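PDB 1RYB: chloroplastic group IIB intron splicing facilitator CRS2, chloroplastic from Zea mays, which facilitates the splicing of group IIB introns in chloroplasts as a partner of CAF1 or CAF2, lacking the peptidyl-tRNA hydrolase activity of its family. Local coordinates for residues P17-G22 with P71-K76; G32-V37 with Q165-E170; V42-A47 with A178-V183; V97-I102 with R141-L146. One frame throughout, in Å; residues are numbered along the deposited sequence.

Contact 1: residues P17-G22 with P71-K76; sequences PWLIAG and PVLVVK
Leu19 and Leu73 pack against each other on one face of two parallel strands, and the path of Leu19 runs over both Leu73 and Val75. Its CB lies 4.1 Å from Leu73 CG. With CG anti to the backbone N (chi1 -176°), the branch point comes within 3.8 Å of the same Leu73 CG and also near Leu73 CD1. At the tip, CD2 reaches past Leu73 to touch Val75 CG2 at 3.8 Å. Leu73 holds its own CG between its backbone N and carbonyl carbon (chi1 55°), and its CD2 lies 3.5 Å from Trp18 O. These strands lie at the heart of the mixed sheet of the peptidyl-tRNA hydrolase fold, an alpha/beta sandwich: Leu91 of helix 84-94 covers Leu19 and Val75, while helix 37-48 covers the opposite face, where Ile20 CB meets Val74 CG1 at 4.2 Å. Ile20 CD1 extends back along that face to Val72 CB. Five backbone hydrogen bonds join the strands, with Ile20 taking part through both N and O; the one from Ile20 N to Leu73 O is 2.8 Å long and almost straight, 176° at the hydrogen. The indole of Trp18 leads away from strand 71-76 and stacks on His101. At the far end Gly22 N bonds to Val75 O at 3.0 Å, whereas the buried Gly22 O has no polar partner in the model.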
loop_
_atom_site.group_PDB
_atom_site.type_symbol
_atom_site.label_atom_id
_atom_site.label_comp_id
_atom_site.label_asym_id
_atom_site.label_seq_id
_atom_site.Cartn_x
_atom_site.Cartn_y
_atom_site.Cartn_z
ATOM N N PRO A 17 4.188 17.064 3.428
ATOM C CA PRO A 17 3.769 15.738 3.966
ATOM C C PRO A 17 3.749 14.645 2.941
ATOM O O PRO A 17 3.831 14.899 1.737
ATOM C CB PRO A 17 2.353 15.894 4.526
ATOM C CG PRO A 17 1.821 17.202 3.948
ATOM C CD PRO A 17 3.016 17.958 3.308
ATOM N N TRP A 18 3.657 13.418 3.464
ATOM C CA TRP A 18 3.457 12.205 2.667
ATOM C C TRP A 18 2.125 11.585 3.010
ATOM O O TRP A 18 1.627 11.702 4.134
ATOM C CB TRP A 18 4.519 11.107 2.917
ATOM C CG TRP A 18 5.842 11.414 2.257
ATOM C CD1 TRP A 18 6.699 12.469 2.583
ATOM C CD2 TRP A 18 6.485 10.660 1.215
ATOM N NE1 TRP A 18 7.805 12.416 1.787
ATOM C CE2 TRP A 18 7.695 11.329 0.914
ATOM C CE3 TRP A 18 6.127 9.533 0.461
ATOM C CZ2 TRP A 18 8.603 10.787 -0.002
ATOM C CZ3 TRP A 18 7.013 9.087 -0.557
ATOM C CH2 TRP A 18 8.208 9.710 -0.768
ATOM N N LEU A 19 1.578 10.880 2.025
ATOM C CA LEU A 19 0.362 10.136 2.264
ATOM C C LEU A 19 0.741 8.721 1.940
ATOM O O LEU A 19 1.099 8.451 0.826
ATOM C CB LEU A 19 -0.776 10.681 1.381
ATOM C CG LEU A 19 -2.171 10.046 1.598
ATOM C CD1 LEU A 19 -3.121 10.819 0.637
ATOM C CD2 LEU A 19 -2.126 8.593 1.074
ATOM N N ILE A 20 0.717 7.836 2.935
ATOM C CA ILE A 20 1.120 6.486 2.772
ATOM C C ILE A 20 -0.119 5.643 2.792
ATOM O O ILE A 20 -0.771 5.450 3.882
ATOM C CB ILE A 20 2.118 6.108 3.929
ATOM C CG1 ILE A 20 3.427 6.991 3.847
ATOM C CG2 ILE A 20 2.482 4.598 3.818
ATOM C CD1 ILE A 20 4.267 6.888 5.066
ATOM N N ALA A 21 -0.469 5.096 1.615
ATOM C CA ALA A 21 -1.754 4.356 1.532
ATOM C C ALA A 21 -1.561 2.901 1.194
ATOM O O ALA A 21 -0.841 2.596 0.291
ATOM C CB ALA A 21 -2.647 5.023 0.439
ATOM N N GLY A 22 -2.185 2.020 1.975
ATOM C CA GLY A 22 -2.117 0.579 1.733
ATOM C C GLY A 22 -3.519 0.165 1.233
ATOM O O GLY A 22 -4.560 0.616 1.808
ATOM N N PRO A 71 6.048 14.986 8.332
ATOM C CA PRO A 71 4.619 14.709 8.649
ATOM C C PRO A 71 4.082 13.711 7.608
ATOM O O PRO A 71 4.323 13.835 6.389
ATOM C CB PRO A 71 3.915 16.044 8.461
ATOM C CG PRO A 71 4.991 17.086 8.197
ATOM C CD PRO A 71 6.312 16.392 7.898
ATOM N N VAL A 72 3.306 12.756 8.066
ATOM C CA VAL A 72 2.724 11.828 7.114
ATOM C C VAL A 72 1.295 11.521 7.539
ATOM O O VAL A 72 0.903 11.648 8.734
ATOM C CB VAL A 72 3.511 10.469 7.147
ATOM C CG1 VAL A 72 5.012 10.635 6.918
ATOM C CG2 VAL A 72 3.316 9.663 8.458
ATOM N N LEU A 73 0.539 11.022 6.582
ATOM C CA LEU A 73 -0.725 10.402 6.951
ATOM C C LEU A 73 -0.679 8.964 6.495
ATOM O O LEU A 73 -0.040 8.682 5.506
ATOM C CB LEU A 73 -1.975 11.154 6.545
ATOM C CG LEU A 73 -2.137 11.498 5.108
ATOM C CD1 LEU A 73 -3.636 11.540 4.841
ATOM C CD2 LEU A 73 -1.613 12.901 4.825
ATOM N N VAL A 74 -1.179 8.054 7.295
ATOM C CA VAL A 74 -1.211 6.640 6.936
ATOM C C VAL A 74 -2.636 6.285 6.704
ATOM O O VAL A 74 -3.423 6.589 7.510
ATOM C CB VAL A 74 -0.503 5.692 7.942
ATOM C CG1 VAL A 74 1.000 5.951 7.972
ATOM C CG2 VAL A 74 -1.085 5.824 9.299
ATOM N N VAL A 75 -2.968 5.675 5.571
ATOM C CA VAL A 75 -4.364 5.525 5.180
ATOM C C VAL A 75 -4.719 4.114 4.683
ATOM O O VAL A 75 -3.942 3.525 3.959
ATOM C CB VAL A 75 -4.539 6.441 3.948
ATOM C CG1 VAL A 75 -5.932 6.342 3.328
ATOM C CG2 VAL A 75 -4.173 7.871 4.217
ATOM N N LYS A 76 -5.899 3.635 5.071
ATOM C CA LYS A 76 -6.508 2.376 4.611
ATOM C C LYS A 76 -7.881 2.762 4.100
ATOM O O LYS A 76 -8.824 3.029 4.891
ATOM C CB LYS A 76 -6.676 1.342 5.734
ATOM C CG LYS A 76 -5.274 0.869 6.234
ATOM C CD LYS A 76 -5.338 -0.434 7.060
ATOM C CE LYS A 76 -6.008 -0.197 8.393
ATOM N NZ LYS A 76 -6.052 -1.386 9.294
#

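Contact 2: residues G32-V37 with Q165-E170; sequences GTRHNV and QKFSSE
Arg34 and Phe167 carry the contact, Arg34 CG lying over one face of the ring while the guanidinium plane stands 74° from it. This CG makes the CH-pi contact, 3.9 Å from the Phe167 ring centroid and displaced toward the rim. The Val37 side chain crosses that of Phe167 at about a right angle, with CG2 4.0 Å from Phe167 CZ. The arginine chain runs extended from CG to NE, and Lys166 O lies over one face of the guanidinium, toward its rim, 3.5 Å from Arg34 CZ, without a hydrogen bond. NH1 instead makes a hydrogen bond to Phe162 O and NH2 a salt bridge to Glu171 OE1. That same oxygen accepts from Ser168 N while the Ser168 hydroxyl caps a backbone N of the helix, a capping box that fixes the acidic partner of Arg34. The backbones join where Arg34 N bonds to Gln165 O at 2.9 Å, and a water donates to Gly32 O at 2.6 Å. The turn held in this way carries His35, whose ND1 bonds to Asp107 OD2, a pair that corresponds, by similarity, to the proton acceptor and its aspartate partner in the active site of peptidyl-tRNA hydrolases, although CRS2 has no such activity.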
loop_
_atom_site.group_PDB
_atom_site.type_symbol
_atom_site.label_atom_id
_atom_site.label_comp_id
_atom_site.label_asym_id
_atom_site.label_seq_id
_atom_site.Cartn_x
_atom_site.Cartn_y
_atom_site.Cartn_z
ATOM N N GLY A 32 -6.420 -10.578 6.417
ATOM C CA GLY A 32 -5.454 -11.621 6.194
ATOM C C GLY A 32 -5.375 -12.139 4.767
ATOM O O GLY A 32 -4.506 -12.940 4.447
ATOM N N THR A 33 -6.287 -11.645 3.914
ATOM C CA THR A 33 -6.319 -12.065 2.523
ATOM C C THR A 33 -5.201 -11.430 1.717
ATOM O O THR A 33 -4.657 -10.389 2.082
ATOM C CB THR A 33 -7.692 -11.870 1.910
ATOM O OG1 THR A 33 -7.987 -10.507 1.814
ATOM C CG2 THR A 33 -8.811 -12.572 2.754
ATOM N N ARG A 34 -4.801 -12.102 0.692
ATOM C CA ARG A 34 -3.638 -11.631 -0.114
ATOM C C ARG A 34 -3.827 -10.210 -0.649
ATOM O O ARG A 34 -2.873 -9.380 -0.636
ATOM C CB ARG A 34 -3.343 -12.567 -1.272
ATOM C CG ARG A 34 -3.004 -13.988 -0.765
ATOM C CD ARG A 34 -2.354 -14.821 -1.906
ATOM N NE ARG A 34 -1.888 -16.180 -1.515
ATOM C CZ ARG A 34 -2.714 -17.250 -1.399
ATOM N NH1 ARG A 34 -4.030 -17.130 -1.627
ATOM N NH2 ARG A 34 -2.189 -18.445 -0.996
ATOM N N HIS A 35 -5.011 -9.953 -1.163
ATOM C CA HIS A 35 -5.313 -8.617 -1.701
ATOM C C HIS A 35 -5.327 -7.526 -0.611
ATOM O O HIS A 35 -5.408 -6.346 -0.942
ATOM C CB HIS A 35 -6.708 -8.672 -2.368
ATOM C CG HIS A 35 -6.906 -7.893 -3.671
ATOM N ND1 HIS A 35 -5.885 -7.600 -4.506
ATOM C CD2 HIS A 35 -8.048 -7.447 -4.234
ATOM C CE1 HIS A 35 -6.379 -6.966 -5.546
ATOM N NE2 HIS A 35 -7.692 -6.834 -5.388
ATOM N N ASN A 36 -5.251 -7.889 0.660
ATOM C CA ASN A 36 -5.178 -6.911 1.748
ATOM C C ASN A 36 -3.786 -6.712 2.293
ATOM O O ASN A 36 -3.613 -6.067 3.293
ATOM C CB ASN A 36 -6.050 -7.362 2.929
ATOM C CG ASN A 36 -7.454 -6.777 2.799
ATOM O OD1 ASN A 36 -7.995 -6.583 1.706
ATOM N ND2 ASN A 36 -8.025 -6.357 3.904
ATOM N N VAL A 37 -2.736 -7.313 1.689
ATOM C CA VAL A 37 -1.437 -7.181 2.278
ATOM C C VAL A 37 -0.980 -5.733 2.373
ATOM O O VAL A 37 -0.169 -5.434 3.208
ATOM C CB VAL A 37 -0.419 -8.112 1.564
ATOM C CG1 VAL A 37 -0.084 -7.660 0.137
ATOM C CG2 VAL A 37 0.855 -8.406 2.379
ATOM N N GLN A 165 -8.111 -15.133 -0.701
ATOM C CA GLN A 165 -7.728 -16.201 0.261
ATOM C C GLN A 165 -6.557 -15.792 1.099
ATOM O O GLN A 165 -5.863 -14.849 0.807
ATOM C CB GLN A 165 -7.374 -17.487 -0.461
ATOM C CG GLN A 165 -8.685 -18.313 -0.637
ATOM C CD GLN A 165 -9.078 -18.967 0.690
ATOM O OE1 GLN A 165 -10.081 -19.711 0.771
ATOM N NE2 GLN A 165 -8.277 -18.692 1.744
ATOM N N LYS A 166 -6.393 -16.452 2.192
ATOM C CA LYS A 166 -5.299 -16.115 3.099
ATOM C C LYS A 166 -3.995 -16.727 2.608
ATOM O O LYS A 166 -3.966 -17.655 1.804
ATOM C CB LYS A 166 -5.674 -16.656 4.474
ATOM C CG LYS A 166 -6.835 -15.824 5.068
ATOM C CD LYS A 166 -6.938 -15.854 6.609
ATOM C CE LYS A 166 -8.297 -15.382 7.153
ATOM N NZ LYS A 166 -8.365 -15.285 8.628
ATOM N N PHE A 167 -2.888 -16.232 3.106
ATOM C CA PHE A 167 -1.641 -16.766 2.723
ATOM C C PHE A 167 -1.493 -18.122 3.376
ATOM O O PHE A 167 -1.938 -18.300 4.524
ATOM C CB PHE A 167 -0.521 -15.879 3.281
ATOM C CG PHE A 167 -0.380 -14.546 2.560
ATOM C CD1 PHE A 167 -0.836 -13.369 3.153
ATOM C CD2 PHE A 167 0.159 -14.484 1.266
ATOM C CE1 PHE A 167 -0.620 -12.136 2.508
ATOM C CE2 PHE A 167 0.361 -13.270 0.606
ATOM C CZ PHE A 167 -0.146 -12.106 1.202
ATOM N N SER A 168 -0.781 -19.011 2.699
ATOM C CA SER A 168 -0.429 -20.320 3.278
ATOM C C SER A 168 0.496 -20.142 4.442
ATOM O O SER A 168 1.063 -19.060 4.663
ATOM C CB SER A 168 0.161 -21.307 2.282
ATOM O OG SER A 168 1.453 -20.897 1.892
ATOM N N SER A 169 0.689 -21.205 5.205
ATOM C CA SER A 169 1.572 -21.106 6.350
ATOM C C SER A 169 2.946 -20.673 5.928
ATOM O O SER A 169 3.638 -19.861 6.610
ATOM C CB SER A 169 1.741 -22.496 6.979
ATOM O OG SER A 169 0.585 -22.876 7.659
ATOM N N GLU A 170 3.388 -21.264 4.817
ATOM C CA GLU A 170 4.741 -20.954 4.381
ATOM C C GLU A 170 4.850 -19.512 3.856
ATOM O O GLU A 170 5.801 -18.818 4.149
ATOM C CB GLU A 170 5.275 -21.972 3.364
ATOM C CG GLU A 170 5.267 -23.440 3.903
ATOM C CD GLU A 170 3.892 -24.050 3.985
ATOM O OE1 GLU A 170 2.933 -23.632 3.365
ATOM O OE2 GLU A 170 3.831 -25.064 4.813
HETATM O O HOH W 1 -2.876 -14.372 5.872
#

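Contact 3: residues V42-A47 with A178-V183; sequences VDRIAA and ALEQGV
Arg44 grips Glu180 side-on across a pair of packed helices, with one nitrogen for each carboxylate oxygen. In this bidentate salt bridge Arg44 NE donates to Glu180 OE1 at 2.6 Å and NH2 to Glu180 OE2 at 2.7 Å. The guanidinium and carboxylate planes are nearly coplanar, 19° apart, and OE2 uses its syn lone pair. Helix 37-48 meets the C-terminal helix 169-192 with the short axes 9.3 Å apart and crossed at -54°, consistent with ridges-into-grooves packing in which Leu179 and Val183, four residues apart, form one ridge. Val183 CG2 sits over the centre of the guanidinium, 4.0 Å above its plane, so a methyl covers one face while the acid takes the edge. A bend in the Arg44 chain, chi2 66°, puts CD off the extended path. The Glu180 CB points away from helix 37-48, and a bend at chi2 turns CD back. In the second shell, Arg44 NH1 forms a salt bridge with Glu48 OE1, one turn on in its own helix. An alanine here would probably leave the carboxylates of Glu180 and Glu48 without their positive mate and uncover Val183 CG2 on that side. Deeper in the interface that same methyl, Val183 CG2, meets Ile45 CG1 at 4.1 Å.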
loop_
_atom_site.group_PDB
_atom_site.type_symbol
_atom_site.label_atom_id
_atom_site.label_comp_id
_atom_site.label_asym_id
_atom_site.label_seq_id
_atom_site.Cartn_x
_atom_site.Cartn_y
_atom_site.Cartn_z
ATOM N N VAL A 42 0.825 -1.069 5.917
ATOM C CA VAL A 42 0.531 0.188 6.572
ATOM C C VAL A 42 0.229 0.001 8.094
ATOM O O VAL A 42 0.591 0.841 8.909
ATOM C CB VAL A 42 -0.472 1.111 5.832
ATOM C CG1 VAL A 42 0.052 1.397 4.437
ATOM C CG2 VAL A 42 -1.861 0.545 5.780
ATOM N N ASP A 43 -0.398 -1.073 8.466
ATOM C CA ASP A 43 -0.616 -1.296 9.886
ATOM C C ASP A 43 0.676 -1.391 10.599
ATOM O O ASP A 43 0.818 -0.926 11.692
ATOM C CB ASP A 43 -1.395 -2.595 10.180
ATOM C CG ASP A 43 -2.891 -2.433 9.890
ATOM O OD1 ASP A 43 -3.476 -1.377 9.921
ATOM O OD2 ASP A 43 -3.491 -3.579 9.643
ATOM N N ARG A 44 1.614 -2.022 9.968
ATOM C CA ARG A 44 2.923 -2.217 10.558
ATOM C C ARG A 44 3.680 -0.923 10.596
ATOM O O ARG A 44 4.352 -0.603 11.567
ATOM C CB ARG A 44 3.667 -3.333 9.815
ATOM C CG ARG A 44 5.077 -3.530 10.317
ATOM C CD ARG A 44 5.181 -4.060 11.768
ATOM N NE ARG A 44 6.613 -4.153 12.138
ATOM C CZ ARG A 44 7.369 -3.187 12.700
ATOM N NH1 ARG A 44 6.897 -2.007 13.112
ATOM N NH2 ARG A 44 8.656 -3.438 12.887
ATOM N N ILE A 45 3.565 -0.110 9.550
ATOM C CA ILE A 45 4.243 1.194 9.578
ATOM C C ILE A 45 3.637 2.060 10.682
ATOM O O ILE A 45 4.354 2.710 11.491
ATOM C CB ILE A 45 4.143 1.890 8.218
ATOM C CG1 ILE A 45 5.013 1.080 7.225
ATOM C CG2 ILE A 45 4.568 3.378 8.271
ATOM C CD1 ILE A 45 4.652 1.410 5.782
ATOM N N ALA A 46 2.346 2.052 10.748
ATOM C CA ALA A 46 1.659 2.850 11.747
ATOM C C ALA A 46 2.076 2.449 13.122
ATOM O O ALA A 46 2.377 3.269 13.993
ATOM C CB ALA A 46 0.152 2.715 11.607
ATOM N N ALA A 47 2.138 1.181 13.341
ATOM C CA ALA A 47 2.605 0.742 14.617
ATOM C C ALA A 47 4.035 1.236 14.912
ATOM O O ALA A 47 4.324 1.703 15.989
ATOM C CB ALA A 47 2.506 -0.783 14.811
ATOM N N ALA A 178 8.770 -9.814 4.967
ATOM C CA ALA A 178 8.677 -8.650 4.069
ATOM C C ALA A 178 8.132 -7.419 4.813
ATOM O O ALA A 178 8.481 -6.285 4.496
ATOM C CB ALA A 178 7.733 -8.910 2.919
ATOM N N LEU A 179 7.214 -7.633 5.749
ATOM C CA LEU A 179 6.686 -6.465 6.434
ATOM C C LEU A 179 7.807 -5.802 7.220
ATOM O O LEU A 179 7.844 -4.590 7.366
ATOM C CB LEU A 179 5.516 -6.768 7.399
ATOM C CG LEU A 179 4.386 -7.513 6.696
ATOM C CD1 LEU A 179 3.419 -8.061 7.755
ATOM C CD2 LEU A 179 3.639 -6.544 5.753
ATOM N N GLU A 180 8.669 -6.598 7.835
ATOM C CA GLU A 180 9.685 -5.952 8.616
ATOM C C GLU A 180 10.599 -5.152 7.689
ATOM O O GLU A 180 11.099 -4.042 8.021
ATOM C CB GLU A 180 10.488 -7.016 9.375
ATOM C CG GLU A 180 9.721 -7.563 10.580
ATOM C CD GLU A 180 9.048 -6.488 11.393
ATOM O OE1 GLU A 180 7.835 -6.423 11.541
ATOM O OE2 GLU A 180 9.892 -5.651 11.941
ATOM N N GLN A 181 10.841 -5.722 6.498
ATOM C CA GLN A 181 11.750 -5.073 5.555
ATOM C C GLN A 181 11.142 -3.804 5.033
ATOM O O GLN A 181 11.845 -2.795 4.827
ATOM C CB GLN A 181 12.039 -6.007 4.382
ATOM C CG GLN A 181 12.807 -5.277 3.276
ATOM C CD GLN A 181 12.998 -6.144 2.049
ATOM O OE1 GLN A 181 12.428 -7.263 1.952
ATOM N NE2 GLN A 181 13.893 -5.692 1.159
ATOM N N GLY A 182 9.817 -3.902 4.827
ATOM C CA GLY A 182 9.009 -2.787 4.299
ATOM C C GLY A 182 9.019 -1.537 5.174
ATOM O O GLY A 182 9.090 -0.388 4.681
ATOM N N VAL A 183 8.970 -1.740 6.461
ATOM C CA VAL A 183 8.960 -0.640 7.365
ATOM C C VAL A 183 10.201 0.222 7.203
ATOM O O VAL A 183 10.182 1.447 7.165
ATOM C CB VAL A 183 8.791 -1.150 8.807
ATOM C CG1 VAL A 183 8.799 0.065 9.731
ATOM C CG2 VAL A 183 7.426 -1.823 8.911
#

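Contact 4: residues V97-I102 with R141-L146; sequences VPLRHI and REFPRL
Backbone carbonyls of Leu99, Arg100 and Ile102 press against carbon atoms of Phe143 and Pro144, and the two segments share no conventional hydrogen bond. Leu99 O and Ile102 O each stand 3.3 Å from Phe143 CB. Pro144 has no N-H to offer, and its CD lies 3.3 Å from both Ile102 O and Arg100 O. The segments lead into the neighbouring parallel strands 102-108 and 145-149 of the central sheet, which Pro144 already joins through a backbone hydrogen bond with Leu104, accepted by its O. Leu99, at the start of a short 3-10 turn, supplies the main side chain: CG is anti to the backbone N (chi1 -170°), and CG and CD2 both rest on the carbonyl O of Glu142, the residue at the centre of an inverse gamma turn. The other branch, CD1, touches Phe143 CB at 4.0 Å. An alanine here would probably open a gap between the 3-10 turn and the Glu142 turn and leave the Phe143 CB side less tightly packed. The Phe143 ring itself leads away from segment 97-102 to Leu130, Val133 and Ile134 of helix 128-136. Arg145 grips the backbone of its own segment. Arg145 NE donates to Phe143 O at 2.7 Å. Arg145 NH2 donates to Arg141 O at 2.9 Å and lies 3.7 Å above one face of the Phe143 ring, toward the rim.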
loop_
_atom_site.group_PDB
_atom_site.type_symbol
_atom_site.label_atom_id
_atom_site.label_comp_id
_atom_site.label_asym_id
_atom_site.label_seq_id
_atom_site.Cartn_x
_atom_site.Cartn_y
_atom_site.Cartn_z
ATOM N N VAL A 97 -0.948 17.034 -0.317
ATOM C CA VAL A 97 0.153 16.135 -0.533
ATOM C C VAL A 97 0.486 16.105 -2.009
ATOM O O VAL A 97 -0.399 15.780 -2.795
ATOM C CB VAL A 97 -0.306 14.716 -0.141
ATOM C CG1 VAL A 97 0.937 13.745 -0.297
ATOM C CG2 VAL A 97 -0.820 14.725 1.273
ATOM N N PRO A 98 1.696 16.427 -2.402
ATOM C CA PRO A 98 2.052 16.348 -3.826
ATOM C C PRO A 98 2.112 14.913 -4.332
ATOM O O PRO A 98 2.465 13.936 -3.571
ATOM C CB PRO A 98 3.466 16.906 -3.932
ATOM C CG PRO A 98 4.039 16.826 -2.531
ATOM C CD PRO A 98 2.850 16.794 -1.586
ATOM N N LEU A 99 1.880 14.784 -5.636
ATOM C CA LEU A 99 1.951 13.486 -6.315
ATOM C C LEU A 99 3.132 12.620 -5.864
ATOM O O LEU A 99 3.006 11.478 -5.565
ATOM C CB LEU A 99 2.051 13.689 -7.823
ATOM C CG LEU A 99 1.883 12.388 -8.590
ATOM C CD1 LEU A 99 0.488 11.910 -8.438
ATOM C CD2 LEU A 99 2.118 12.630 -10.081
ATOM N N ARG A 100 4.280 13.208 -5.862
ATOM C CA ARG A 100 5.510 12.512 -5.583
ATOM C C ARG A 100 5.597 11.971 -4.200
ATOM O O ARG A 100 6.512 11.162 -3.959
ATOM C CB ARG A 100 6.738 13.394 -5.856
ATOM C CG ARG A 100 6.824 14.604 -4.913
ATOM C CD ARG A 100 7.999 15.562 -5.225
ATOM N NE ARG A 100 8.077 16.746 -4.347
ATOM C CZ ARG A 100 7.224 17.794 -4.427
ATOM N NH1 ARG A 100 7.293 18.887 -3.617
ATOM N NH2 ARG A 100 6.259 17.718 -5.329
ATOM N N HIS A 101 4.659 12.410 -3.327
ATOM C CA HIS A 101 4.647 11.967 -1.924
ATOM C C HIS A 101 3.431 11.124 -1.590
ATOM O O HIS A 101 3.098 10.916 -0.412
ATOM C CB HIS A 101 4.696 13.172 -0.970
ATOM C CG HIS A 101 6.027 13.795 -0.912
ATOM N ND1 HIS A 101 6.257 14.884 -0.104
ATOM C CD2 HIS A 101 7.211 13.478 -1.575
ATOM C CE1 HIS A 101 7.571 15.223 -0.284
ATOM N NE2 HIS A 101 8.150 14.377 -1.179
ATOM N N ILE A 102 2.751 10.672 -2.636
ATOM C CA ILE A 102 1.619 9.790 -2.455
ATOM C C ILE A 102 2.148 8.404 -2.676
ATOM O O ILE A 102 2.385 8.003 -3.832
ATOM C CB ILE A 102 0.526 10.059 -3.489
ATOM C CG1 ILE A 102 0.017 11.530 -3.353
ATOM C CG2 ILE A 102 -0.623 9.064 -3.266
ATOM C CD1 ILE A 102 -0.992 11.893 -4.418
ATOM N N ARG A 141 0.716 9.090 -13.114
ATOM C CA ARG A 141 1.339 7.862 -12.683
ATOM C C ARG A 141 2.632 8.050 -11.939
ATOM O O ARG A 141 3.178 7.100 -11.444
ATOM C CB ARG A 141 1.661 6.992 -13.875
ATOM C CG ARG A 141 0.353 6.555 -14.515
ATOM C CD ARG A 141 0.526 5.503 -15.632
ATOM N NE ARG A 141 1.367 5.924 -16.755
ATOM C CZ ARG A 141 0.963 6.668 -17.801
ATOM N NH1 ARG A 141 -0.287 7.104 -17.921
ATOM N NH2 ARG A 141 1.849 6.976 -18.741
ATOM N N GLU A 142 3.111 9.260 -11.856
ATOM C CA GLU A 142 4.383 9.485 -11.251
ATOM C C GLU A 142 4.373 9.576 -9.733
ATOM O O GLU A 142 4.923 10.537 -9.131
ATOM C CB GLU A 142 5.162 10.676 -11.887
ATOM C CG GLU A 142 5.275 10.631 -13.448
ATOM C CD GLU A 142 3.952 10.674 -14.219
ATOM O OE1 GLU A 142 3.777 10.042 -15.254
ATOM O OE2 GLU A 142 3.035 11.508 -13.718
ATOM N N PHE A 143 3.751 8.599 -9.144
ATOM C CA PHE A 143 3.758 8.513 -7.708
ATOM C C PHE A 143 4.511 7.238 -7.304
ATOM O O PHE A 143 4.479 6.252 -7.998
ATOM C CB PHE A 143 2.336 8.617 -7.080
ATOM C CG PHE A 143 1.373 7.583 -7.574
ATOM C CD1 PHE A 143 1.262 6.342 -6.943
ATOM C CD2 PHE A 143 0.596 7.838 -8.705
ATOM C CE1 PHE A 143 0.379 5.365 -7.402
ATOM C CE2 PHE A 143 -0.279 6.865 -9.189
ATOM C CZ PHE A 143 -0.377 5.629 -8.541
ATOM N N PRO A 144 5.164 7.241 -6.176
ATOM C CA PRO A 144 5.869 6.056 -5.753
ATOM C C PRO A 144 4.946 4.895 -5.272
ATOM O O PRO A 144 3.896 5.122 -4.705
ATOM C CB PRO A 144 6.721 6.491 -4.568
ATOM C CG PRO A 144 6.054 7.754 -4.080
ATOM C CD PRO A 144 5.338 8.365 -5.244
ATOM N N ARG A 145 5.447 3.656 -5.477
ATOM C CA ARG A 145 4.745 2.451 -5.099
ATOM C C ARG A 145 5.660 1.502 -4.497
ATOM O O ARG A 145 6.727 1.222 -5.041
ATOM C CB ARG A 145 4.211 1.673 -6.299
ATOM C CG ARG A 145 3.452 2.463 -7.314
ATOM C CD ARG A 145 4.369 3.031 -8.351
ATOM N NE ARG A 145 3.602 3.950 -9.190
ATOM C CZ ARG A 145 2.853 3.551 -10.182
ATOM N NH1 ARG A 145 2.767 2.249 -10.505
ATOM N NH2 ARG A 145 2.189 4.464 -10.894
ATOM N N LEU A 146 5.162 0.788 -3.487
ATOM C CA LEU A 146 5.890 -0.329 -2.917
ATOM C C LEU A 146 5.048 -1.556 -3.198
ATOM O O LEU A 146 3.927 -1.723 -2.662
ATOM C CB LEU A 146 6.098 -0.208 -1.400
ATOM C CG LEU A 146 6.820 -1.395 -0.769
ATOM C CD1 LEU A 146 8.300 -1.441 -1.173
ATOM C CD2 LEU A 146 6.691 -1.290 0.746
#

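How the contacts relate
From the N terminus, strand 18-22 opens contact 1, and the chain passes through the turn of contact 2 and the helix of contact 3 before strand 70-77 closes it. Contact 1 therefore crosses contacts 2 and 3, which also cross each other, since segments 165-170 and 178-183 answer 32-37 and 42-47 in the same order. Contact 4 follows contact 1 in series and is nested within the loops closed by contacts 2 and 3. Contacts 1 and 4 reach the same sheet and meet at His101; contacts 1 and 3 meet where Lys76 pairs with Asp43. Contacts 2 and 3 bind the C-terminal helix 169-192 and its entry to the N-terminal part of the fold.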